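Local atomic coordinates of L-serine ammonia-lyase (Rhizomucor miehei CAU432, PDB entry 5C3U), a protein that belongs to the pyridoxal-phosphate-dependent enzyme family and holds pyridoxal-5'-phosphate in a pocket of its mixed helix-and-sheet fold. Residues C36-K41 with K305-L310. Sequence-based numbering, arbitrary orientation. Where two conformers were deposited one is given.
Sequences CNVFLK and KDVVVL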
ATOM      1  N   CYS A  36       7.932 -15.936  17.754  1.00 43.10           N
ATOM      2  CA  CYS A  36       8.738 -15.276  16.738  1.00 41.70           C
ATOM      3  C   CYS A  36       8.597 -13.771  16.921  1.00 38.23           C
ATOM      4  O   CYS A  36       7.504 -13.305  17.193  1.00 36.78           O
ATOM      5  CB  CYS A  36       8.218 -15.653  15.355  1.00 45.11           C
ATOM      6  SG  CYS A  36       9.139 -14.860  14.036  1.00 54.30           S
ATOM      7  N   ASN A  37       9.679 -13.017  16.754  1.00 37.18           N
ATOM      8  CA  ASN A  37       9.613 -11.560  16.904  1.00 37.77           C
ATOM      9  C   ASN A  37       8.872 -10.886  15.750  1.00 36.68           C
ATOM     10  O   ASN A  37       9.291 -10.988  14.598  1.00 35.40           O
ATOM     11  CB  ASN A  37      10.997 -10.955  17.008  1.00 41.61           C
ATOM     12  CG  ASN A  37      11.656 -11.248  18.324  1.00 44.08           C
ATOM     13  OD1 ASN A  37      11.300 -10.676  19.351  1.00 46.68           O
ATOM     14  ND2 ASN A  37      12.634 -12.132  18.298  1.00 44.65           N
ATOM     15  N   VAL A  38       7.797 -10.178  16.083  1.00 33.40           N
ATOM     16  CA  VAL A  38       6.984  -9.477  15.095  1.00 30.52           C
ATOM     17  C   VAL A  38       7.201  -7.981  15.242  1.00 30.43           C
ATOM     18  O   VAL A  38       7.011  -7.415  16.336  1.00 28.85           O
ATOM     19  CB  VAL A  38       5.487  -9.847  15.244  1.00 33.06           C
ATOM     20  CG1 VAL A  38       4.610  -9.044  14.284  1.00 33.57           C
ATOM     21  CG2 VAL A  38       5.299 -11.340  15.005  1.00 35.50           C
ATOM     22  N   PHE A  39       7.623  -7.352  14.139  1.00 27.73           N
ATOM     23  CA  PHE A  39       7.804  -5.911  14.094  1.00 27.70           C
ATOM     24  C   PHE A  39       6.823  -5.319  13.091  1.00 28.08           C
ATOM     25  O   PHE A  39       6.577  -5.906  12.035  1.00 27.62           O
ATOM     26  CB  PHE A  39       9.216  -5.554  13.670  1.00 29.18           C
ATOM     27  CG  PHE A  39      10.261  -5.932  14.674  1.00 30.33           C
ATOM     28  CD1 PHE A  39      10.926  -7.155  14.575  1.00 32.63           C
ATOM     29  CD2 PHE A  39      10.577  -5.065  15.717  1.00 33.14           C
ATOM     30  CE1 PHE A  39      11.896  -7.497  15.511  1.00 33.82           C
ATOM     31  CE2 PHE A  39      11.552  -5.398  16.644  1.00 34.25           C
ATOM     32  CZ  PHE A  39      12.204  -6.618  16.542  1.00 34.74           C
ATOM     33  N   LEU A  40       6.293  -4.153  13.417  1.00 24.71           N
ATOM     34  CA  LEU A  40       5.298  -3.509  12.573  1.00 26.73           C
ATOM     35  C   LEU A  40       5.853  -2.185  12.068  1.00 27.33           C
ATOM     36  O   LEU A  40       6.191  -1.305  12.867  1.00 27.49           O
ATOM     37  CB  LEU A  40       4.015  -3.278  13.375  1.00 28.17           C
ATOM     38  CG  LEU A  40       3.420  -4.507  14.069  1.00 28.75           C
ATOM     39  CD1 LEU A  40       2.245  -4.084  14.931  1.00 32.00           C
ATOM     40  CD2 LEU A  40       3.019  -5.577  13.066  1.00 29.24           C
ATOM     41  N   LYS A  41       5.969  -2.061  10.742  1.00 27.38           N
ATOM     42  CA  LYS A  41       6.453  -0.824  10.113  1.00 26.55           C
ATOM     43  C   LYS A  41       5.248   0.097   9.870  1.00 27.38           C
ATOM     44  O   LYS A  41       4.384  -0.209   9.051  1.00 25.57           O
ATOM     45  CB  LYS A  41       7.199  -1.160   8.808  1.00 26.06           C
ATOM     46  CG  LYS A  41       7.832   0.025   8.097  1.00 26.64           C
ATOM     47  CD  LYS A  41       8.784   0.796   9.009  1.00 26.51           C
ATOM     48  CE  LYS A  41       9.669   1.715   8.171  1.00 26.24           C
ATOM     49  NZ  LYS A  41      10.489   2.614   9.042  1.00 25.52           N
ATOM     50  N   LYS A 305      14.178 -15.367  15.493  1.00 45.37           N
ATOM     51  CA  LYS A 305      13.955 -14.792  14.163  1.00 44.27           C
ATOM     52  C   LYS A 305      12.953 -13.644  14.183  1.00 43.64           C
ATOM     53  O   LYS A 305      12.141 -13.539  15.107  1.00 43.36           O
ATOM     54  CB  LYS A 305      13.536 -15.877  13.174  1.00 46.23           C
ATOM     55  CG  LYS A 305      14.681 -16.817  12.823  1.00 45.62           C
ATOM     56  CD  LYS A 305      14.213 -18.007  12.013  1.00 47.96           C
ATOM     57  CE  LYS A 305      15.402 -18.803  11.499  1.00 48.86           C
ATOM     58  NZ  LYS A 305      14.984 -20.139  10.985  1.00 51.18           N
ATOM     59  N   ASP A 306      13.037 -12.788  13.163  1.00 43.15           N
ATOM     60  CA  ASP A 306      12.239 -11.562  13.069  1.00 40.88           C
ATOM     61  C   ASP A 306      11.335 -11.608  11.832  1.00 36.72           C
ATOM     62  O   ASP A 306      11.773 -12.040  10.762  1.00 35.69           O
ATOM     63  CB  ASP A 306      13.164 -10.341  12.946  1.00 45.59           C
ATOM     64  CG  ASP A 306      14.031 -10.096  14.196  1.00 52.61           C
ATOM     65  OD1 ASP A 306      15.088  -9.437  14.062  1.00 55.37           O
ATOM     66  OD2 ASP A 306      13.668 -10.533  15.310  1.00 53.16           O
ATOM     67  N   VAL A 307      10.072 -11.199  11.995  1.00 32.63           N
ATOM     68  CA  VAL A 307       9.207 -10.958  10.838  0.50 31.29           C
ATOM     69  C   VAL A 307       8.745  -9.510  10.885  1.00 28.56           C
ATOM     70  O   VAL A 307       8.440  -8.972  11.955  1.00 26.79           O
ATOM     71  CB  VAL A 307       8.016 -11.947  10.728  0.50 32.29           C
ATOM     72  CG1 VAL A 307       7.058 -11.810  11.900  0.50 32.40           C
ATOM     73  CG2 VAL A 307       7.272 -11.754   9.409  0.50 32.72           C
ATOM     74  N   VAL A 308       8.744  -8.862   9.714  1.00 27.64           N
ATOM     75  CA  VAL A 308       8.359  -7.448   9.610  1.00 25.83           C
ATOM     76  C   VAL A 308       7.053  -7.356   8.814  1.00 24.65           C
ATOM     77  O   VAL A 308       6.951  -7.923   7.738  1.00 24.33           O
ATOM     78  CB  VAL A 308       9.433  -6.600   8.877  1.00 27.19           C
ATOM     79  CG1 VAL A 308       8.934  -5.174   8.636  1.00 27.05           C
ATOM     80  CG2 VAL A 308      10.737  -6.550   9.663  1.00 26.57           C
ATOM     81  N   VAL A 309       6.055  -6.668   9.358  1.00 22.90           N
ATOM     82  CA  VAL A 309       4.785  -6.488   8.631  1.00 24.00           C
ATOM     83  C   VAL A 309       4.720  -5.034   8.218  1.00 24.35           C
ATOM     84  O   VAL A 309       4.832  -4.151   9.081  1.00 23.69           O
ATOM     85  CB  VAL A 309       3.565  -6.831   9.515  1.00 24.94           C
ATOM     86  CG1 VAL A 309       2.256  -6.660   8.740  1.00 25.77           C
ATOM     87  CG2 VAL A 309       3.694  -8.241  10.067  1.00 26.23           C
ATOM     88  N   LEU A 310       4.520  -4.771   6.919  1.00 24.61           N
ATOM     89  CA  LEU A 310       4.359  -3.386   6.467  1.00 24.84           C
ATOM     90  C   LEU A 310       2.932  -2.963   6.682  1.00 25.24           C
ATOM     91  O   LEU A 310       2.020  -3.445   5.996  1.00 26.87           O
ATOM     92  CB  LEU A 310       4.772  -3.205   4.998  1.00 22.75           C
ATOM     93  CG  LEU A 310       6.130  -3.748   4.560  1.00 24.42           C
ATOM     94  CD1 LEU A 310       6.361  -3.415   3.086  1.00 24.60           C
ATOM     95  CD2 LEU A 310       7.274  -3.209   5.418  1.00 24.61           C
TER
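F39 and D306 meet on one face of two neighbouring parallel strands, towards their partly exposed starting end. D306 OD2 lies in the plane of the F39 ring, at its edge, 3.5 Å from CE1. Ring and carboxylate planes stand 85° apart. The same OD2 is 3.2 Å from N37 CB. F39 CG lies beside its backbone N, anti to the carbonyl carbon (chi1 -67°). N37, F39, K305 and D306 are partly exposed, and polar groups gather at this looser end.

The face of V38 and L40, with V307 and V309, is buried and apolar. L40 CD2 packs on V309 CB at 3.8 Å, the two side chains lying side by side. Helix 280-290 covers L40 and V309.

Five backbone hydrogen bonds join the strands. The first, N37 N to K305 O, is the most bent, at 145°. The next is straight: V307 N to N37 O, 2.7 Å. F39 N then bonds to V307 O, and V309 N to F39 O. K41 N bonds to V309 O at 2.9 Å, and the pairing runs on to V311. The buried K41 NZ makes a salt bridge to E162 and hydrogen bonds to Q166 OE1 and T22 O.

The pair sits inside a six-stranded mixed sheet, with L310 at the end nearer the pyridoxal-5'-phosphate. Regular backbone bonds hold the strands in register, while OD2 beside CE1 is consistent with a weak attraction to that C-H.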